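Local coordinates for protein glucanase (Klebsiella pneumoniae, PDB 5GY3) that probably hydrolyses internal beta-1,4-glucosidic linkages of cellulose, lichenin and cereal beta-D-glucans as a family 8 glycoside hydrolase, at residues K138-N143 with K208-R213; M204-E209 with I254-N259; E5-R10 with G33-L38; D15-D20 with W69-V74. All coordinates share one frame; numbering follows the deposited sequence.

Interaction 1 of 4, residues K138-N143 with K208-R213; sequences KGFNLN and KEWPPR
F140 reaches over to W210 with the edge of its ring: CE1 of F140 lies 4.3 Å from CH2 of W210, and CH2 sits near the plane of the phenyl group. With the CA atoms of F140 and E209 11.0 Å apart, side chains alone join the two loops. The second touch is apolar against polar. L142 and E209 approach from opposite directions until methyl CD2 of L142 is 3.8 Å from OE2 of E209. The glutamate chain, bent at chi2 (92°), turns its carboxylate toward the leucine. OE2 also lies 3.6 Å from NZ of K208 in a salt bridge and accepts a weak hydrogen bond from ND2 of N147, two modest polar contacts that help orient it. CB of E209 stands 3.6 Å above one face of the W210 indole, offset toward the rim, and W210 is stacked with W195 besides. N147 of strand 145-148 is touched by F140, L142 and W210 and so links both sides. The F140 side chain is about 9 Å from that of D87, the predicted nucleophile. With aromatic side chains this near to it, the surface is probably part of the sugar-binding cleft of a family 8 endoglucanase.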
loop_
_atom_site.group_PDB
_atom_site.type_symbol
_atom_site.label_atom_id
_atom_site.label_comp_id
_atom_site.label_asym_id
_atom_site.label_seq_id
_atom_site.Cartn_x
_atom_site.Cartn_y
_atom_site.Cartn_z
ATOM N N LYS A 138 12.751 -8.102 9.227
ATOM C CA LYS A 138 14.207 -8.109 9.124
ATOM C C LYS A 138 14.678 -7.223 7.978
ATOM O O LYS A 138 13.976 -7.047 6.981
ATOM C CB LYS A 138 14.765 -9.522 8.897
ATOM C CG LYS A 138 14.588 -10.462 10.077
ATOM C CD LYS A 138 15.394 -11.746 9.902
ATOM C CE LYS A 138 15.706 -12.047 8.443
ATOM N NZ LYS A 138 14.522 -12.486 7.660
ATOM N N GLY A 139 15.892 -6.688 8.122
ATOM C CA GLY A 139 16.586 -6.044 7.029
ATOM C C GLY A 139 16.487 -4.534 6.988
ATOM O O GLY A 139 17.212 -3.910 6.197
ATOM N N PHE A 140 15.628 -3.928 7.809
ATOM C CA PHE A 140 15.411 -2.488 7.745
ATOM C C PHE A 140 15.825 -1.762 9.010
ATOM O O PHE A 140 15.755 -0.526 9.044
ATOM C CB PHE A 140 13.941 -2.193 7.431
ATOM C CG PHE A 140 13.499 -2.785 6.138
ATOM C CD1 PHE A 140 13.803 -2.146 4.940
ATOM C CD2 PHE A 140 12.842 -4.001 6.110
ATOM C CE1 PHE A 140 13.419 -2.701 3.721
ATOM C CE2 PHE A 140 12.455 -4.571 4.897
ATOM C CZ PHE A 140 12.751 -3.924 3.706
ATOM N N ASN A 141 16.236 -2.489 10.045
ATOM C CA ASN A 141 16.675 -1.890 11.294
ATOM C C ASN A 141 18.191 -1.885 11.211
ATOM O O ASN A 141 18.864 -2.872 11.499
ATOM C CB ASN A 141 16.167 -2.652 12.512
ATOM C CG ASN A 141 16.229 -1.822 13.787
ATOM O OD1 ASN A 141 17.189 -1.084 14.019
ATOM N ND2 ASN A 141 15.193 -1.934 14.620
ATOM N N LEU A 142 18.713 -0.790 10.713
ATOM C CA LEU A 142 20.121 -0.507 10.800
ATOM C C LEU A 142 20.282 0.126 12.181
ATOM O O LEU A 142 19.293 0.477 12.825
ATOM C CB LEU A 142 20.547 0.381 9.626
ATOM C CG LEU A 142 20.458 -0.263 8.219
ATOM C CD1 LEU A 142 19.043 -0.572 7.740
ATOM C CD2 LEU A 142 21.117 0.622 7.177
ATOM N N ASN A 143 21.500 0.175 12.682
ATOM C CA ASN A 143 21.631 0.451 14.111
ATOM C C ASN A 143 21.040 1.811 14.483
ATOM O O ASN A 143 20.011 1.879 15.169
ATOM C CB ASN A 143 23.093 0.342 14.518
ATOM C CG ASN A 143 23.715 -0.982 14.090
ATOM O OD1 ASN A 143 23.121 -2.050 14.298
ATOM N ND2 ASN A 143 24.898 -0.921 13.479
ATOM N N LYS A 208 19.815 5.619 1.358
ATOM C CA LYS A 208 20.995 5.504 0.495
ATOM C C LYS A 208 20.833 4.427 -0.564
ATOM O O LYS A 208 21.383 4.548 -1.665
ATOM C CB LYS A 208 22.253 5.170 1.314
ATOM C CG LYS A 208 22.571 6.064 2.480
ATOM C CD LYS A 208 23.963 5.755 3.069
ATOM C CE LYS A 208 24.340 4.276 2.954
ATOM N NZ LYS A 208 23.580 3.344 3.855
ATOM N N GLU A 209 20.102 3.366 -0.253
ATOM C CA GLU A 209 20.216 2.128 -1.008
ATOM C C GLU A 209 19.324 2.072 -2.242
ATOM O O GLU A 209 19.450 1.127 -3.028
ATOM C CB GLU A 209 19.916 0.940 -0.090
ATOM C CG GLU A 209 20.917 0.779 1.051
ATOM C CD GLU A 209 20.507 1.487 2.338
ATOM O OE1 GLU A 209 19.774 2.499 2.290
ATOM O OE2 GLU A 209 20.921 1.024 3.419
ATOM N N TRP A 210 18.452 3.052 -2.445
ATOM C CA TRP A 210 17.503 3.064 -3.547
ATOM C C TRP A 210 17.607 4.380 -4.296
ATOM O O TRP A 210 18.069 5.386 -3.740
ATOM C CB TRP A 210 16.057 2.897 -3.052
ATOM C CG TRP A 210 15.709 1.592 -2.417
ATOM C CD1 TRP A 210 15.126 0.511 -3.023
ATOM C CD2 TRP A 210 15.863 1.242 -1.038
ATOM N NE1 TRP A 210 14.930 -0.497 -2.104
ATOM C CE2 TRP A 210 15.374 -0.071 -0.879
ATOM C CE3 TRP A 210 16.379 1.905 0.079
ATOM C CZ2 TRP A 210 15.368 -0.723 0.354
ATOM C CZ3 TRP A 210 16.384 1.249 1.303
ATOM C CH2 TRP A 210 15.885 -0.053 1.426
ATOM N N PRO A 211 17.165 4.418 -5.552
ATOM C CA PRO A 211 17.029 5.704 -6.247
ATOM C C PRO A 211 16.119 6.629 -5.459
ATOM O O PRO A 211 15.004 6.240 -5.076
ATOM C CB PRO A 211 16.403 5.316 -7.597
ATOM C CG PRO A 211 16.823 3.881 -7.803
ATOM C CD PRO A 211 16.764 3.289 -6.412
ATOM N N PRO A 212 16.549 7.822 -5.193
ATOM C CA PRO A 212 15.784 8.721 -4.309
ATOM C C PRO A 212 14.638 9.394 -5.054
ATOM O O PRO A 212 14.576 10.612 -5.173
ATOM C CB PRO A 212 16.858 9.715 -3.851
ATOM C CG PRO A 212 17.752 9.836 -5.062
ATOM C CD PRO A 212 17.803 8.442 -5.666
ATOM N N ARG A 213 13.743 8.577 -5.600
ATOM C CA ARG A 213 12.615 9.045 -6.385
ATOM C C ARG A 213 11.329 8.887 -5.594
ATOM O O ARG A 213 11.155 7.897 -4.876
ATOM C CB ARG A 213 12.484 8.243 -7.682
ATOM C CG ARG A 213 13.661 8.384 -8.625
ATOM C CD ARG A 213 13.552 7.368 -9.747
ATOM N NE ARG A 213 14.670 7.517 -10.680
ATOM C CZ ARG A 213 14.794 6.806 -11.793
ATOM N NH1 ARG A 213 13.871 5.904 -12.092
ATOM N NH2 ARG A 213 15.834 7.000 -12.591
#

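Interaction 2 of 4, residues M204-E209 with I254-N259; sequences MLPAKE and INVSTN
Apolar packing joins P206 to V256: CG of the proline ring lies 3.9 Å from methyl CG2 of V256, the two side chains meeting at a slant. The same CG is 3.7 Å from OG of S257, a van der Waals approach of a hydroxyl oxygen to a ring carbon. The chi1 of -76° sets OG opposite the carbonyl carbon of S257, which brings it to the proline ring. The CA atoms of P206 and S257 are 7.7 Å apart, so the proline ring and the two facing side chains meet between the backbones.

Hydrogen bonding shapes the turn that presents V256 and S257. OD1 of N255 accepts from N of S257 at 2.9 Å, in the carbonyl plane, and from N of T258 at 2.9 Å, that donor lying 51° out of the plane. A backbone bond from N of N259 to O of N255 (2.7 Å) closes the same turn.

P206 also packs on P212 and W186. The two acceptances by N255 define an Asx turn within an Asx motif at the end of strand 254-255, packed against the last residue of edge strand 204-206.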
loop_
_atom_site.group_PDB
_atom_site.type_symbol
_atom_site.label_atom_id
_atom_site.label_comp_id
_atom_site.label_asym_id
_atom_site.label_seq_id
_atom_site.Cartn_x
_atom_site.Cartn_y
_atom_site.Cartn_z
ATOM N N MET A 204 15.782 12.843 8.789
ATOM C CA MET A 204 15.413 11.984 7.671
ATOM C C MET A 204 16.039 12.456 6.364
ATOM O O MET A 204 16.242 13.657 6.143
ATOM C CB MET A 204 13.883 11.920 7.517
ATOM C CG MET A 204 13.257 11.122 8.624
ATOM S SD MET A 204 11.458 10.980 8.519
ATOM C CE MET A 204 10.970 12.625 9.065
ATOM N N LEU A 205 16.324 11.492 5.495
ATOM C CA LEU A 205 16.792 11.728 4.139
ATOM C C LEU A 205 16.286 10.590 3.285
ATOM O O LEU A 205 15.954 9.520 3.812
ATOM C CB LEU A 205 18.321 11.781 4.063
ATOM C CG LEU A 205 18.963 12.968 4.770
ATOM C CD1 LEU A 205 20.378 12.639 5.011
ATOM C CD2 LEU A 205 18.853 14.234 3.938
ATOM N N PRO A 206 16.237 10.762 1.966
ATOM C CA PRO A 206 16.024 9.601 1.093
ATOM C C PRO A 206 17.062 8.528 1.401
ATOM O O PRO A 206 18.245 8.825 1.623
ATOM C CB PRO A 206 16.192 10.175 -0.319
ATOM C CG PRO A 206 15.860 11.644 -0.171
ATOM C CD PRO A 206 16.401 12.018 1.204
ATOM N N ALA A 207 16.616 7.272 1.448
ATOM C CA ALA A 207 17.510 6.200 1.868
ATOM C C ALA A 207 18.634 6.004 0.852
ATOM O O ALA A 207 18.449 6.178 -0.355
ATOM C CB ALA A 207 16.730 4.903 2.057
ATOM N N LYS A 208 19.815 5.619 1.358
ATOM C CA LYS A 208 20.995 5.504 0.495
ATOM C C LYS A 208 20.833 4.427 -0.564
ATOM O O LYS A 208 21.383 4.548 -1.665
ATOM C CB LYS A 208 22.253 5.170 1.314
ATOM C CG LYS A 208 22.571 6.064 2.480
ATOM C CD LYS A 208 23.963 5.755 3.069
ATOM C CE LYS A 208 24.340 4.276 2.954
ATOM N NZ LYS A 208 23.580 3.344 3.855
ATOM N N GLU A 209 20.102 3.366 -0.253
ATOM C CA GLU A 209 20.216 2.128 -1.008
ATOM C C GLU A 209 19.324 2.072 -2.242
ATOM O O GLU A 209 19.450 1.127 -3.028
ATOM C CB GLU A 209 19.916 0.940 -0.090
ATOM C CG GLU A 209 20.917 0.779 1.051
ATOM C CD GLU A 209 20.507 1.487 2.338
ATOM O OE1 GLU A 209 19.774 2.499 2.290
ATOM O OE2 GLU A 209 20.921 1.024 3.419
ATOM N N ILE A 254 9.700 11.746 -9.784
ATOM C CA ILE A 254 10.662 12.834 -9.614
ATOM C C ILE A 254 11.749 12.390 -8.644
ATOM O O ILE A 254 11.473 11.752 -7.623
ATOM C CB ILE A 254 9.984 14.143 -9.134
ATOM C CG1 ILE A 254 11.043 15.206 -8.816
ATOM C CG2 ILE A 254 9.090 13.902 -7.911
ATOM C CD1 ILE A 254 10.477 16.601 -8.638
ATOM N N ASN A 255 13.001 12.680 -8.992
ATOM C CA ASN A 255 14.110 12.512 -8.055
ATOM C C ASN A 255 14.063 13.682 -7.077
ATOM O O ASN A 255 14.278 14.834 -7.467
ATOM C CB ASN A 255 15.430 12.459 -8.820
ATOM C CG ASN A 255 16.631 12.227 -7.916
ATOM O OD1 ASN A 255 16.784 12.858 -6.864
ATOM N ND2 ASN A 255 17.502 11.321 -8.336
ATOM N N VAL A 256 13.753 13.408 -5.807
ATOM C CA VAL A 256 13.511 14.514 -4.878
ATOM C C VAL A 256 14.807 15.129 -4.382
ATOM O O VAL A 256 14.779 16.209 -3.778
ATOM C CB VAL A 256 12.633 14.084 -3.685
ATOM C CG1 VAL A 256 11.263 13.581 -4.181
ATOM C CG2 VAL A 256 13.330 13.024 -2.852
ATOM N N SER A 257 15.947 14.492 -4.655
ATOM C CA SER A 257 17.242 15.044 -4.272
ATOM C C SER A 257 17.806 15.973 -5.337
ATOM O O SER A 257 18.392 17.008 -5.005
ATOM C CB SER A 257 18.236 13.920 -3.990
ATOM O OG SER A 257 17.961 13.332 -2.733
ATOM N N THR A 258 17.634 15.626 -6.612
ATOM C CA THR A 258 18.179 16.411 -7.712
ATOM C C THR A 258 17.128 17.206 -8.468
ATOM O O THR A 258 17.499 18.061 -9.284
ATOM C CB THR A 258 18.899 15.505 -8.718
ATOM O OG1 THR A 258 17.925 14.705 -9.410
ATOM C CG2 THR A 258 19.898 14.614 -8.008
ATOM N N ASN A 259 15.843 16.911 -8.262
ATOM C CA ASN A 259 14.694 17.512 -8.945
ATOM C C ASN A 259 14.550 17.051 -10.390
ATOM O O ASN A 259 13.650 17.524 -11.093
ATOM C CB ASN A 259 14.727 19.041 -8.867
ATOM C CG ASN A 259 14.777 19.527 -7.431
ATOM O OD1 ASN A 259 13.966 19.106 -6.601
ATOM N ND2 ASN A 259 15.758 20.373 -7.117
#

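Interaction 3 of 4, residues E5-R10 with G33-L38; sequences ERYKAR and GFAMLL
Helix 2-11 packs on helix 29-41 in the helical body of this family 8 glycoside hydrolase, and one aromatic side chain carries the contact. Y7 meets A35 and L38 through the same ring carbon: CE2 of Y7 is 4.3 Å from CB of A35 and 4.3 Å from CD1 of L38. The two approaches differ. The alanine methyl comes in at the ring edge, near its plane, whereas CD1 of L38 stands 4.3 Å above the plane, offset toward the rim. A35 and L38 are three residues apart, about one helical turn, which lets both reach the same ring carbon, one at the edge and one over a face. CG of Y7 is placed opposite its backbone N (chi1 -176°), and this extends the ring from helix 2-11 toward helix 29-41. All three touching residues are buried. The polar end of the tyrosine is satisfied by a hydrogen bond between its OH and OG of S297. Within helix 2-11, NZ of K8 bridges to OE2 of E5 at 3.2 Å, arriving 36° out of the carboxylate plane; the lysine has a second anionic partner in D44. A35 and M36 also pack on L51 of helix 45-59. Helix 293-307 supplies Y293 and Q300 against Y7, and L37 of helix 29-41 faces L91 of helix 86-103.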
loop_
_atom_site.group_PDB
_atom_site.type_symbol
_atom_site.label_atom_id
_atom_site.label_comp_id
_atom_site.label_asym_id
_atom_site.label_seq_id
_atom_site.Cartn_x
_atom_site.Cartn_y
_atom_site.Cartn_z
ATOM N N GLU A 5 -14.439 -7.850 -12.966
ATOM C CA GLU A 5 -14.439 -9.084 -13.750
ATOM C C GLU A 5 -13.254 -9.130 -14.709
ATOM O O GLU A 5 -12.586 -10.165 -14.837
ATOM C CB GLU A 5 -15.755 -9.226 -14.515
ATOM C CG GLU A 5 -16.952 -9.467 -13.616
ATOM C CD GLU A 5 -16.840 -10.772 -12.857
ATOM O OE1 GLU A 5 -16.350 -11.764 -13.442
ATOM O OE2 GLU A 5 -17.237 -10.807 -11.673
ATOM N N ARG A 6 -12.967 -8.012 -15.381
ATOM C CA ARG A 6 -11.826 -7.981 -16.293
ATOM C C ARG A 6 -10.513 -8.157 -15.538
ATOM O O ARG A 6 -9.580 -8.796 -16.034
ATOM C CB ARG A 6 -11.838 -6.675 -17.086
ATOM C CG ARG A 6 -10.829 -6.619 -18.202
ATOM C CD ARG A 6 -10.908 -7.864 -19.079
ATOM N NE ARG A 6 -9.947 -7.821 -20.182
ATOM C CZ ARG A 6 -9.667 -8.859 -20.965
ATOM N NH1 ARG A 6 -10.269 -10.024 -20.762
ATOM N NH2 ARG A 6 -8.779 -8.734 -21.947
ATOM N N TYR A 7 -10.431 -7.610 -14.325
ATOM C CA TYR A 7 -9.239 -7.763 -13.495
ATOM C C TYR A 7 -8.997 -9.223 -13.141
ATOM O O TYR A 7 -7.864 -9.714 -13.211
ATOM C CB TYR A 7 -9.419 -6.918 -12.237
ATOM C CG TYR A 7 -8.260 -6.840 -11.266
ATOM C CD1 TYR A 7 -7.165 -6.012 -11.516
ATOM C CD2 TYR A 7 -8.300 -7.532 -10.061
ATOM C CE1 TYR A 7 -6.124 -5.908 -10.604
ATOM C CE2 TYR A 7 -7.270 -7.436 -9.147
ATOM C CZ TYR A 7 -6.184 -6.623 -9.420
ATOM O OH TYR A 7 -5.167 -6.522 -8.495
ATOM N N LYS A 8 -10.052 -9.931 -12.724
ATOM C CA LYS A 8 -9.896 -11.347 -12.405
ATOM C C LYS A 8 -9.513 -12.143 -13.642
ATOM O O LYS A 8 -8.703 -13.071 -13.562
ATOM C CB LYS A 8 -11.185 -11.912 -11.805
ATOM C CG LYS A 8 -11.533 -11.396 -10.420
ATOM C CD LYS A 8 -12.744 -12.147 -9.841
ATOM C CE LYS A 8 -13.978 -11.964 -10.713
ATOM N NZ LYS A 8 -15.177 -12.648 -10.144
ATOM N N ALA A 9 -10.099 -11.799 -14.790
ATOM C CA ALA A 9 -9.832 -12.546 -16.018
ATOM C C ALA A 9 -8.378 -12.411 -16.436
ATOM O O ALA A 9 -7.773 -13.370 -16.935
ATOM C CB ALA A 9 -10.747 -12.060 -17.141
ATOM N N ARG A 10 -7.794 -11.235 -16.228
ATOM C CA ARG A 10 -6.420 -11.008 -16.642
ATOM C C ARG A 10 -5.401 -11.405 -15.590
ATOM O O ARG A 10 -4.320 -11.880 -15.947
ATOM C CB ARG A 10 -6.235 -9.540 -17.023
ATOM C CG ARG A 10 -6.950 -9.215 -18.319
ATOM C CD ARG A 10 -6.424 -7.955 -18.946
ATOM N NE ARG A 10 -4.966 -7.841 -18.884
ATOM C CZ ARG A 10 -4.348 -6.668 -18.872
ATOM N NH1 ARG A 10 -5.072 -5.560 -18.910
ATOM N NH2 ARG A 10 -3.027 -6.597 -18.816
ATOM N N GLY A 33 -3.533 -8.720 -1.028
ATOM C CA GLY A 33 -4.296 -7.809 -0.186
ATOM C C GLY A 33 -5.127 -6.820 -0.982
ATOM O O GLY A 33 -6.291 -6.566 -0.650
ATOM N N PHE A 34 -4.534 -6.221 -2.026
ATOM C CA PHE A 34 -5.300 -5.367 -2.932
ATOM C C PHE A 34 -6.515 -6.106 -3.469
ATOM O O PHE A 34 -7.634 -5.584 -3.460
ATOM C CB PHE A 34 -4.448 -4.918 -4.125
ATOM C CG PHE A 34 -3.529 -3.769 -3.849
ATOM C CD1 PHE A 34 -3.620 -3.031 -2.687
ATOM C CD2 PHE A 34 -2.571 -3.420 -4.788
ATOM C CE1 PHE A 34 -2.760 -1.955 -2.460
ATOM C CE2 PHE A 34 -1.707 -2.348 -4.566
ATOM C CZ PHE A 34 -1.803 -1.623 -3.396
ATOM N N ALA A 35 -6.296 -7.314 -3.985
ATOM C CA ALA A 35 -7.394 -8.047 -4.601
ATOM C C ALA A 35 -8.440 -8.444 -3.568
ATOM O O ALA A 35 -9.641 -8.428 -3.860
ATOM C CB ALA A 35 -6.860 -9.281 -5.317
ATOM N N MET A 36 -8.006 -8.821 -2.365
ATOM C CA MET A 36 -8.979 -9.129 -1.317
ATOM C C MET A 36 -9.837 -7.914 -0.979
ATOM O O MET A 36 -11.050 -8.042 -0.782
ATOM C CB MET A 36 -8.271 -9.650 -0.068
ATOM C CG MET A 36 -7.748 -11.068 -0.210
ATOM S SD MET A 36 -6.622 -11.582 1.100
ATOM C CE MET A 36 -7.688 -11.554 2.550
ATOM N N LEU A 37 -9.227 -6.727 -0.901
ATOM C CA LEU A 37 -10.000 -5.500 -0.700
ATOM C C LEU A 37 -11.016 -5.303 -1.816
ATOM O O LEU A 37 -12.183 -4.978 -1.565
ATOM C CB LEU A 37 -9.068 -4.284 -0.633
ATOM C CG LEU A 37 -8.282 -4.041 0.649
ATOM C CD1 LEU A 37 -7.215 -2.953 0.415
ATOM C CD2 LEU A 37 -9.227 -3.626 1.770
ATOM N N LEU A 38 -10.575 -5.469 -3.064
ATOM C CA LEU A 38 -11.474 -5.264 -4.193
ATOM C C LEU A 38 -12.547 -6.349 -4.266
ATOM O O LEU A 38 -13.665 -6.079 -4.720
ATOM C CB LEU A 38 -10.668 -5.191 -5.494
ATOM C CG LEU A 38 -9.692 -4.005 -5.621
ATOM C CD1 LEU A 38 -8.881 -4.110 -6.897
ATOM C CD2 LEU A 38 -10.419 -2.670 -5.574
#

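Interaction 4 of 4, residues D15-D20 with W69-V74; sequences DGRIID and WRYNPV
An arginine here presses its aliphatic part, more than its charge, on a tyrosine: CD of R17 lies 3.7 Å from CE2 and 4.0 Å from CD2 of Y71. The two side chains cross at about a right angle, and the guanidinium and phenol planes are 48° apart, too far from parallel for a flat stack. The guanidinium end also touches P73, where NH1 of R17 is 4.1 Å from CG of the proline.

The charge is engaged on the arginine's own loop. NE of R17 donates to OD2 of D15 at 2.6 Å, almost straight (178°); OD2 accepts through its syn lone pair and lies in the guanidinium plane. The bend at chi3 (-70°) helps turn the guanidinium group back to that aspartate. OD1 of D15 takes the backbone N of R17 at 3.0 Å, an Asx turn, so both carboxylate oxygens hold one residue, and the pairing probably steadies the charged forms of both side chains.

The contact ties the loop between helix 2-11 and strand 27-28 to strand 70-71, which pairs antiparallel with strand 27-28. W54 of helix 45-59 lies edge-to-face with Y71 and also touches R17; S27 packs on the arginine as well.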
loop_
_atom_site.group_PDB
_atom_site.type_symbol
_atom_site.label_atom_id
_atom_site.label_comp_id
_atom_site.label_asym_id
_atom_site.label_seq_id
_atom_site.Cartn_x
_atom_site.Cartn_y
_atom_site.Cartn_z
ATOM N N ASP A 15 -6.264 -20.936 -8.773
ATOM C CA ASP A 15 -5.841 -21.311 -7.428
ATOM C C ASP A 15 -5.905 -20.154 -6.438
ATOM O O ASP A 15 -5.606 -20.367 -5.259
ATOM C CB ASP A 15 -4.423 -21.905 -7.438
ATOM C CG ASP A 15 -3.357 -20.935 -7.957
ATOM O OD1 ASP A 15 -3.671 -19.766 -8.267
ATOM O OD2 ASP A 15 -2.180 -21.354 -8.038
ATOM N N GLY A 16 -6.299 -18.955 -6.876
ATOM C CA GLY A 16 -6.386 -17.800 -6.005
ATOM C C GLY A 16 -5.207 -16.845 -6.053
ATOM O O GLY A 16 -5.218 -15.851 -5.316
ATOM N N ARG A 17 -4.193 -17.109 -6.883
ATOM C CA ARG A 17 -3.075 -16.180 -7.042
ATOM C C ARG A 17 -3.461 -14.992 -7.911
ATOM O O ARG A 17 -4.167 -15.145 -8.913
ATOM C CB ARG A 17 -1.865 -16.873 -7.683
ATOM C CG ARG A 17 -1.182 -17.882 -6.819
ATOM C CD ARG A 17 0.009 -18.555 -7.524
ATOM N NE ARG A 17 -0.433 -19.445 -8.598
ATOM C CZ ARG A 17 -0.030 -19.368 -9.863
ATOM N NH1 ARG A 17 0.859 -18.456 -10.232
ATOM N NH2 ARG A 17 -0.506 -20.219 -10.757
ATOM N N ILE A 18 -2.979 -13.804 -7.525
ATOM C CA ILE A 18 -2.969 -12.626 -8.389
ATOM C C ILE A 18 -1.593 -12.541 -9.029
ATOM O O ILE A 18 -0.571 -12.641 -8.334
ATOM C CB ILE A 18 -3.280 -11.340 -7.604
ATOM C CG1 ILE A 18 -4.719 -11.375 -7.099
ATOM C CG2 ILE A 18 -3.056 -10.106 -8.486
ATOM C CD1 ILE A 18 -5.769 -11.164 -8.176
ATOM N N ILE A 19 -1.562 -12.366 -10.345
ATOM C CA ILE A 19 -0.338 -12.491 -11.127
ATOM C C ILE A 19 0.106 -11.105 -11.566
ATOM O O ILE A 19 -0.641 -10.389 -12.245
ATOM C CB ILE A 19 -0.551 -13.407 -12.341
ATOM C CG1 ILE A 19 -0.920 -14.814 -11.885
ATOM C CG2 ILE A 19 0.684 -13.465 -13.163
ATOM C CD1 ILE A 19 0.062 -15.418 -10.927
ATOM N N ASP A 20 1.323 -10.730 -11.174
ATOM C CA ASP A 20 1.975 -9.505 -11.639
ATOM C C ASP A 20 2.588 -9.834 -13.001
ATOM O O ASP A 20 3.760 -10.198 -13.123
ATOM C CB ASP A 20 3.020 -9.054 -10.619
ATOM C CG ASP A 20 3.461 -7.601 -10.794
ATOM O OD1 ASP A 20 3.398 -7.068 -11.921
ATOM O OD2 ASP A 20 3.882 -6.994 -9.779
ATOM N N TRP A 69 6.465 -12.411 1.656
ATOM C CA TRP A 69 5.883 -11.350 0.842
ATOM C C TRP A 69 5.775 -11.696 -0.636
ATOM O O TRP A 69 4.937 -11.110 -1.316
ATOM C CB TRP A 69 6.672 -10.045 0.991
ATOM C CG TRP A 69 7.964 -10.000 0.211
ATOM C CD1 TRP A 69 9.146 -10.592 0.550
ATOM C CD2 TRP A 69 8.200 -9.307 -1.027
ATOM N NE1 TRP A 69 10.108 -10.311 -0.403
ATOM C CE2 TRP A 69 9.549 -9.528 -1.381
ATOM C CE3 TRP A 69 7.399 -8.523 -1.872
ATOM C CZ2 TRP A 69 10.113 -8.997 -2.543
ATOM C CZ3 TRP A 69 7.962 -7.996 -3.026
ATOM C CH2 TRP A 69 9.307 -8.233 -3.346
ATOM N N ARG A 70 6.579 -12.623 -1.151
ATOM C CA ARG A 70 6.674 -12.836 -2.589
ATOM C C ARG A 70 6.623 -14.320 -2.930
ATOM O O ARG A 70 7.205 -15.152 -2.227
ATOM C CB ARG A 70 7.969 -12.221 -3.128
ATOM C CG ARG A 70 8.098 -12.196 -4.646
ATOM C CD ARG A 70 9.333 -11.370 -5.013
ATOM N NE ARG A 70 9.687 -11.436 -6.429
ATOM C CZ ARG A 70 10.419 -12.410 -6.962
ATOM N NH1 ARG A 70 10.846 -13.410 -6.199
ATOM N NH2 ARG A 70 10.713 -12.392 -8.257
ATOM N N TYR A 71 5.939 -14.638 -4.029
ATOM C CA TYR A 71 5.801 -16.005 -4.519
ATOM C C TYR A 71 6.194 -16.031 -5.989
ATOM O O TYR A 71 5.532 -15.398 -6.818
ATOM C CB TYR A 71 4.361 -16.504 -4.331
ATOM C CG TYR A 71 4.129 -17.934 -4.787
ATOM C CD1 TYR A 71 4.360 -19.000 -3.934
ATOM C CD2 TYR A 71 3.665 -18.205 -6.069
ATOM C CE1 TYR A 71 4.137 -20.301 -4.338
ATOM C CE2 TYR A 71 3.436 -19.512 -6.484
ATOM C CZ TYR A 71 3.677 -20.550 -5.613
ATOM O OH TYR A 71 3.455 -21.848 -6.018
ATOM N N ASN A 72 7.286 -16.734 -6.309
ATOM C CA ASN A 72 7.760 -16.837 -7.687
ATOM C C ASN A 72 7.513 -18.253 -8.200
ATOM O O ASN A 72 8.252 -19.182 -7.837
ATOM C CB ASN A 72 9.248 -16.477 -7.782
ATOM C CG ASN A 72 9.762 -16.468 -9.218
ATOM O OD1 ASN A 72 9.024 -16.768 -10.158
ATOM N ND2 ASN A 72 11.027 -16.104 -9.392
ATOM N N PRO A 73 6.506 -18.468 -9.056
ATOM C CA PRO A 73 6.123 -19.845 -9.416
ATOM C C PRO A 73 7.145 -20.572 -10.279
ATOM O O PRO A 73 7.094 -21.806 -10.354
ATOM C CB PRO A 73 4.798 -19.653 -10.165
ATOM C CG PRO A 73 4.894 -18.278 -10.740
ATOM C CD PRO A 73 5.660 -17.461 -9.730
ATOM N N VAL A 74 8.067 -19.862 -10.934
ATOM C CA VAL A 74 9.084 -20.532 -11.744
ATOM C C VAL A 74 10.368 -20.787 -10.971
ATOM O O VAL A 74 11.268 -21.472 -11.486
ATOM C CB VAL A 74 9.419 -19.724 -13.013
ATOM C CG1 VAL A 74 8.148 -19.282 -13.708
ATOM C CG2 VAL A 74 10.309 -18.532 -12.677
#

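In the fold
Interactions 1 and 2 form one neighbourhood, their centres 12 Å apart. They share K208 and E209, and a probable hydrogen bond joins them, O of P212 to N of V256 (3.0 Å). Interactions 3 and 4 form a second, with centres 13 Å apart and touching where CB of A35 meets CG1 of I18 at 3.5 Å; their segments alternate along the chain. The two neighbourhoods do not touch: interactions 1 and 3 have centres 31 Å apart, on opposite sides of the chain's centre, and interactions 1 and 4 have centres 25 Å apart but nearest atoms about 8 Å apart. Of the four, interaction 1 approaches the predicted nucleophile D87; the others lie away from it.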